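PDB 4ZDT: structure-specific endonuclease subunit slx4 from Schizosaccharomyces pombe, which serves as the regulatory subunit of the Slx1-Slx4 structure-specific endonuclease, which cuts branched DNA near junctions during DNA repair and recombination. Local coordinates for residues 13-18 with 44-49. Sequence-based numbering, arbitrary orientation.
Sequences SQVVKQ and KRKNLN
A Schellman motif closes the C-terminal end of helix 36-45 in this C-terminal, Slx1-binding domain of Slx4, and the turn it forms packs on the last turns of helix 3-18 through V15. N47, with positive phi (62°), is the C-prime residue: N47 N bonds K44 O at 3.0 Å, while L48 N reaches back to L43 O. The reversal places K46 and L48, on the two flanks of N47, over the same valine, whose two methyls divide the work. V15 CG1, lying anti to the backbone N of V15 (chi1 174°), meets the root of the lysine, with V15 CG1 3.6 Å from K46 CB and 3.8 Å from K46 CG. CG2 turns to the leucine instead. With the lysine chain bent at chi2 (-66°) and again at chi4, the amine leads away from V15, and K46 makes a cation-pi contact with W42; of K46, CB and CG are the atoms that meet V15. The touching atoms are all carbons, and no hydrogen bond crosses between 13-18 and 44-49; the contact is small (135 Å² buried) and at the surface of the all-helical fold. V15 also touches W42 and L43, while L48 also packs on A11 and I12, which extends the seam along helix 3-18. Trimming V15 to an alanine removes both methyls and is likely to cost K46 CB and L48 CD2 their contacts with them, leaving a gap under the turn. Other faces of helix 3-18 are engaged elsewhere: S13, Q14 and K17 hydrogen-bond the Slx1 chain, and V16 packs on F39, W25 and I28. V15 CA and K46 CA, the nearest pair of CA atoms across the two segments, are 7.2 Å apart. On the leucine side, V15 CG2 rests 3.8 Å from L48 CD2, with L48 CB slightly farther at 4.1 Å from V15 CG2.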
loop_
_atom_site.group_PDB
_atom_site.type_symbol
_atom_site.label_atom_id
_atom_site.label_comp_id
_atom_site.label_asym_id
_atom_site.label_seq_id
_atom_site.Cartn_x
_atom_site.Cartn_y
_atom_site.Cartn_z
ATOM N N SER B 13 10.324 -2.147 1.157
ATOM C CA SER B 13 9.266 -1.305 0.602
ATOM C C SER B 13 9.275 -1.346 -0.927
ATOM O O SER B 13 8.208 -1.454 -1.556
ATOM C CB SER B 13 9.377 0.136 1.107
ATOM O OG SER B 13 9.270 0.185 2.536
ATOM N N GLN B 14 10.472 -1.260 -1.518
ATOM C CA GLN B 14 10.610 -1.296 -2.969
ATOM C C GLN B 14 10.105 -2.592 -3.562
ATOM O O GLN B 14 9.446 -2.567 -4.599
ATOM C CB GLN B 14 12.043 -0.987 -3.439
ATOM C CG GLN B 14 12.492 0.437 -3.142
ATOM C CD GLN B 14 11.591 1.489 -3.771
ATOM O OE1 GLN B 14 11.430 1.539 -4.997
ATOM N NE2 GLN B 14 11.006 2.336 -2.942
ATOM N N VAL B 15 10.367 -3.724 -2.910
ATOM C CA VAL B 15 9.856 -4.991 -3.416
ATOM C C VAL B 15 8.319 -5.063 -3.364
ATOM O O VAL B 15 7.649 -5.512 -4.327
ATOM C CB VAL B 15 10.461 -6.203 -2.669
ATOM C CG1 VAL B 15 9.790 -7.458 -3.128
ATOM C CG2 VAL B 15 11.992 -6.294 -2.925
ATOM N N VAL B 16 7.762 -4.636 -2.232
ATOM C CA VAL B 16 6.315 -4.596 -2.055
ATOM C C VAL B 16 5.646 -3.787 -3.168
ATOM O O VAL B 16 4.634 -4.223 -3.725
ATOM C CB VAL B 16 5.950 -4.016 -0.653
ATOM C CG1 VAL B 16 4.438 -3.727 -0.540
ATOM C CG2 VAL B 16 6.392 -5.002 0.431
ATOM N N LYS B 17 6.228 -2.633 -3.486
ATOM C CA LYS B 17 5.656 -1.671 -4.411
ATOM C C LYS B 17 5.992 -1.928 -5.875
ATOM O O LYS B 17 5.292 -1.436 -6.769
ATOM C CB LYS B 17 6.083 -0.245 -4.033
ATOM C CG LYS B 17 5.493 0.221 -2.698
ATOM C CD LYS B 17 5.752 1.695 -2.437
ATOM C CE LYS B 17 7.213 1.987 -2.117
ATOM N NZ LYS B 17 7.379 3.453 -1.788
ATOM N N GLN B 18 7.039 -2.709 -6.120
ATOM C CA GLN B 18 7.504 -2.921 -7.502
ATOM C C GLN B 18 7.236 -4.306 -8.071
ATOM O O GLN B 18 7.277 -4.481 -9.289
ATOM C CB GLN B 18 8.973 -2.567 -7.633
ATOM C CG GLN B 18 9.233 -1.080 -7.465
ATOM C CD GLN B 18 10.674 -0.696 -7.719
ATOM O OE1 GLN B 18 11.594 -1.511 -7.558
ATOM N NE2 GLN B 18 10.887 0.562 -8.078
ATOM N N LYS B 44 11.949 -13.628 -0.469
ATOM C CA LYS B 44 13.063 -14.440 -0.978
ATOM C C LYS B 44 12.877 -14.764 -2.471
ATOM O O LYS B 44 13.812 -14.623 -3.273
ATOM C CB LYS B 44 13.205 -15.708 -0.137
ATOM C CG LYS B 44 14.399 -16.588 -0.506
ATOM C CD LYS B 44 14.437 -17.817 0.396
ATOM C CE LYS B 44 15.405 -18.873 -0.163
ATOM N NZ LYS B 44 15.525 -20.007 0.800
ATOM N N ARG B 45 11.656 -15.160 -2.839
ATOM C CA ARG B 45 11.286 -15.382 -4.252
ATOM C C ARG B 45 11.456 -14.141 -5.123
ATOM O O ARG B 45 11.582 -14.256 -6.347
ATOM C CB ARG B 45 9.836 -15.884 -4.368
ATOM C CG ARG B 45 9.635 -17.337 -3.942
ATOM C CD ARG B 45 8.214 -17.852 -4.291
ATOM N NE ARG B 45 7.289 -17.762 -3.155
ATOM C CZ ARG B 45 6.181 -17.018 -3.116
ATOM N NH1 ARG B 45 5.813 -16.276 -4.158
ATOM N NH2 ARG B 45 5.431 -17.025 -2.018
ATOM N N LYS B 46 11.455 -12.956 -4.508
ATOM C CA LYS B 46 11.659 -11.711 -5.259
ATOM C C LYS B 46 13.113 -11.236 -5.198
ATOM O O LYS B 46 13.377 -10.042 -5.353
ATOM C CB LYS B 46 10.748 -10.587 -4.736
ATOM C CG LYS B 46 9.266 -10.922 -4.545
ATOM C CD LYS B 46 8.580 -11.221 -5.850
ATOM C CE LYS B 46 7.085 -11.391 -5.652
ATOM N NZ LYS B 46 6.729 -12.671 -4.998
ATOM N N ASN B 47 14.041 -12.161 -4.960
ATOM C CA ASN B 47 15.465 -11.840 -4.838
ATOM C C ASN B 47 15.762 -10.895 -3.654
ATOM O O ASN B 47 16.603 -10.001 -3.776
ATOM C CB ASN B 47 15.997 -11.198 -6.140
ATOM C CG ASN B 47 16.581 -12.209 -7.114
ATOM O OD1 ASN B 47 16.709 -13.397 -6.808
ATOM N ND2 ASN B 47 16.950 -11.732 -8.306
ATOM N N LEU B 48 15.064 -11.067 -2.531
ATOM C CA LEU B 48 15.343 -10.242 -1.339
ATOM C C LEU B 48 15.432 -11.072 -0.063
ATOM O O LEU B 48 14.413 -11.516 0.464
ATOM C CB LEU B 48 14.306 -9.113 -1.158
ATOM C CG LEU B 48 14.653 -8.120 -0.020
ATOM C CD1 LEU B 48 15.789 -7.225 -0.439
ATOM C CD2 LEU B 48 13.468 -7.267 0.400
ATOM N N ASN B 49 16.656 -11.260 0.440
ATOM C CA ASN B 49 16.878 -12.022 1.696
ATOM C C ASN B 49 16.961 -11.087 2.892
ATOM O O ASN B 49 17.921 -10.311 3.001
ATOM C CB ASN B 49 18.179 -12.838 1.636
ATOM C CG ASN B 49 18.285 -13.694 0.381
ATOM O OD1 ASN B 49 19.275 -13.604 -0.378
ATOM N ND2 ASN B 49 17.293 -14.534 0.169
#